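Long-range contact in VgrG protein (Vibrio cholerae, PDB 4DTF), which probably cross-links host actin through its effector domain, using ATP and magnesium: residues Ile25-Glu30 with Leu91-Cys96. Numbering follows the deposited sequence.
Sequences IGIENE and LVSYPC. With ANP (phosphoaminophosphonic acid-adenylate ester), chain B.
Ser93 and Ile27 meet through two hydrogen bonds of different kinds: Ser93 N gives to Ile27 O (2.9 Å), whereas Ile27 N gives to the hydroxyl Ser93 OG (2.8 Å, N-H...O 156°). With chi1 at 79°, OG sits between the backbone N and carbonyl carbon of Ser93 and takes the place a main-chain acceptor would fill. Ser93 O instead accepts the ribose hydroxyl O2' of the ATP analogue ANP at 2.6 Å, consistent with OG having taken over the cross-strand role.

The strand axes run antiparallel at 175°, and regular pairing holds on either side of this point. Asn29 and Leu91 exchange two backbone bonds, and so do Ile25 and Cys96, but the register slips by one residue between Ile25 and Glu28, where Tyr94 and Pro95 break the pattern. One water bridges the interruption, donating to Ile25 O and hydrogen-bonding Ser93 OG.

Packing differs on the two faces. On the face of Glu28 and Val92, Val92 CG1 lies 3.6 Å from ANP C3', and Glu28 CG lies 3.5 Å from ANP O3'. Glu28 extends beyond CG toward the phosphates, its side chain about 3 Å from a magnesium ion. Pro95 CG approaches the adenine at ANP C5 (3.5 Å). Gly26, which has no side chain, brings CA to 3.1 Å of ANP O2', so the ribose lies directly against the backbone. On the other face, Ile27 CG1 packs against Ser93 CB, Ile27 also touches Met111 of helix 101-124, and Asn29 OD1 is hydrogen-bonded to Gln173 NE2. This interrupted antiparallel pair forms part of the nucleotide-magnesium site of the actin cross-linking domain.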
loop_
_atom_site.group_PDB
_atom_site.type_symbol
_atom_site.label_atom_id
_atom_site.label_comp_id
_atom_site.label_asym_id
_atom_site.label_seq_id
_atom_site.Cartn_x
_atom_site.Cartn_y
_atom_site.Cartn_z
ATOM N N ILE A 25 10.676 3.991 -1.495
ATOM C CA ILE A 25 9.413 4.703 -1.426
ATOM C C ILE A 25 8.613 4.569 -2.731
ATOM O O ILE A 25 9.165 4.661 -3.829
ATOM C CB ILE A 25 9.592 6.190 -0.974
ATOM C CG1 ILE A 25 8.226 6.873 -0.653
ATOM C CG2 ILE A 25 10.427 7.006 -1.983
ATOM C CD1 ILE A 25 8.278 7.997 0.353
ATOM N N GLY A 26 7.320 4.342 -2.562
ATOM C CA GLY A 26 6.328 4.297 -3.616
ATOM C C GLY A 26 5.196 5.230 -3.241
ATOM O O GLY A 26 5.012 5.559 -2.058
ATOM N N ILE A 27 4.457 5.701 -4.242
ATOM C CA ILE A 27 3.333 6.618 -4.016
ATOM C C ILE A 27 2.082 6.148 -4.743
ATOM O O ILE A 27 2.174 5.450 -5.750
ATOM C CB ILE A 27 3.670 8.106 -4.342
ATOM C CG1 ILE A 27 3.974 8.321 -5.850
ATOM C CG2 ILE A 27 4.768 8.673 -3.426
ATOM C CD1 ILE A 27 4.065 9.800 -6.316
ATOM N N GLU A 28 0.914 6.550 -4.235
ATOM C CA GLU A 28 -0.382 6.237 -4.829
ATOM C C GLU A 28 -1.135 7.539 -4.935
ATOM O O GLU A 28 -1.144 8.303 -3.972
ATOM C CB GLU A 28 -1.153 5.260 -3.935
ATOM C CG GLU A 28 -0.585 3.854 -3.951
ATOM C CD GLU A 28 -1.106 2.970 -2.839
ATOM O OE1 GLU A 28 -0.845 3.273 -1.650
ATOM O OE2 GLU A 28 -1.791 1.974 -3.156
ATOM N N ASN A 29 -1.701 7.840 -6.112
ATOM C CA ASN A 29 -2.413 9.097 -6.310
ATOM C C ASN A 29 -3.697 8.912 -7.093
ATOM O O ASN A 29 -3.664 8.715 -8.316
ATOM C CB ASN A 29 -1.528 10.156 -6.989
ATOM C CG ASN A 29 -2.009 11.585 -6.767
ATOM O OD1 ASN A 29 -1.233 12.521 -6.796
ATOM N ND2 ASN A 29 -3.271 11.794 -6.450
ATOM N N GLU A 30 -4.830 9.010 -6.390
ATOM C CA GLU A 30 -6.143 8.895 -7.017
ATOM C C GLU A 30 -6.489 10.248 -7.652
ATOM O O GLU A 30 -6.373 11.286 -7.001
ATOM C CB GLU A 30 -7.200 8.464 -6.000
ATOM C CG GLU A 30 -8.555 8.119 -6.597
ATOM C CD GLU A 30 -9.659 7.919 -5.578
ATOM O OE1 GLU A 30 -10.658 7.256 -5.924
ATOM O OE2 GLU A 30 -9.519 8.406 -4.434
ATOM N N LEU A 91 -2.914 6.567 -9.977
ATOM C CA LEU A 91 -1.542 6.461 -10.498
ATOM C C LEU A 91 -0.663 5.888 -9.389
ATOM O O LEU A 91 -0.646 6.422 -8.278
ATOM C CB LEU A 91 -1.016 7.815 -10.969
ATOM C CG LEU A 91 -1.888 8.619 -11.937
ATOM C CD1 LEU A 91 -1.147 9.881 -12.375
ATOM C CD2 LEU A 91 -2.329 7.770 -13.159
ATOM N N VAL A 92 -0.027 4.738 -9.667
ATOM C CA VAL A 92 0.758 3.983 -8.676
ATOM C C VAL A 92 2.210 3.929 -9.119
ATOM O O VAL A 92 2.524 3.258 -10.102
ATOM C CB VAL A 92 0.152 2.569 -8.409
ATOM C CG1 VAL A 92 0.931 1.839 -7.317
ATOM C CG2 VAL A 92 -1.337 2.665 -8.030
ATOM N N SER A 93 3.090 4.659 -8.423
ATOM C CA SER A 93 4.486 4.696 -8.837
ATOM C C SER A 93 5.209 3.366 -8.690
ATOM O O SER A 93 4.839 2.546 -7.849
ATOM C CB SER A 93 5.252 5.799 -8.108
ATOM O OG SER A 93 5.603 5.422 -6.784
ATOM N N TYR A 94 6.243 3.167 -9.513
ATOM C CA TYR A 94 7.180 2.064 -9.382
ATOM C C TYR A 94 8.097 2.575 -8.259
ATOM O O TYR A 94 8.483 3.756 -8.300
ATOM C CB TYR A 94 7.956 1.841 -10.699
ATOM C CG TYR A 94 7.130 1.058 -11.700
ATOM C CD1 TYR A 94 6.168 1.689 -12.484
ATOM C CD2 TYR A 94 7.251 -0.327 -11.801
ATOM C CE1 TYR A 94 5.363 0.967 -13.364
ATOM C CE2 TYR A 94 6.467 -1.059 -12.694
ATOM C CZ TYR A 94 5.514 -0.408 -13.465
ATOM O OH TYR A 94 4.710 -1.119 -14.320
ATOM N N PRO A 95 8.376 1.780 -7.201
ATOM C CA PRO A 95 9.223 2.298 -6.113
ATOM C C PRO A 95 10.611 2.729 -6.571
ATOM O O PRO A 95 11.130 2.233 -7.578
ATOM C CB PRO A 95 9.321 1.107 -5.154
ATOM C CG PRO A 95 9.070 -0.102 -6.020
ATOM C CD PRO A 95 8.013 0.368 -6.963
ATOM N N CYS A 96 11.192 3.671 -5.835
ATOM C CA CYS A 96 12.542 4.152 -6.058
ATOM C C CYS A 96 13.220 4.302 -4.702
ATOM O O CYS A 96 12.568 4.112 -3.666
ATOM C CB CYS A 96 12.556 5.448 -6.868
ATOM S SG CYS A 96 11.840 6.882 -6.024
HETATM P PG ANP B . -5.348 -1.477 -3.885
HETATM O O1G ANP B . -5.757 -0.069 -4.193
HETATM O O2G ANP B . -5.904 -1.966 -2.580
HETATM O O3G ANP B . -5.814 -2.432 -4.942
HETATM P PB ANP B . -2.754 -2.235 -4.706
HETATM O O1B ANP B . -3.310 -3.542 -5.143
HETATM O O2B ANP B . -2.495 -1.364 -5.898
HETATM N N3B ANP B . -3.746 -1.552 -3.810
HETATM P PA ANP B . 0.034 -2.206 -4.375
HETATM O O1A ANP B . 0.908 -3.356 -4.036
HETATM O O2A ANP B . 0.061 -1.975 -5.882
HETATM O O3A ANP B . -1.370 -2.484 -3.934
HETATM O "O5'" ANP B . 0.533 -0.871 -3.642
HETATM C "C5'" ANP B . 1.954 -0.780 -3.654
HETATM C "C4'" ANP B . 2.435 0.556 -3.161
HETATM O "O4'" ANP B . 3.694 0.302 -2.507
HETATM C "C3'" ANP B . 2.771 1.560 -4.264
HETATM O "O3'" ANP B . 2.777 2.893 -3.764
HETATM C "C2'" ANP B . 4.165 1.098 -4.677
HETATM O "O2'" ANP B . 4.941 2.092 -5.324
HETATM C "C1'" ANP B . 4.756 0.783 -3.307
HETATM N N9 ANP B . 5.827 -0.198 -3.293
HETATM C C8 ANP B . 5.873 -1.421 -3.917
HETATM N N7 ANP B . 7.000 -2.061 -3.754
HETATM C C5 ANP B . 7.748 -1.218 -2.950
HETATM C C6 ANP B . 9.033 -1.333 -2.378
HETATM N N6 ANP B . 9.849 -2.373 -2.586
HETATM N N1 ANP B . 9.460 -0.327 -1.582
HETATM C C2 ANP B . 8.657 0.726 -1.384
HETATM N N3 ANP B . 7.436 0.952 -1.878
HETATM C C4 ANP B . 7.038 -0.067 -2.654
HETATM O O HOH W 1 8.114 6.233 -5.990
#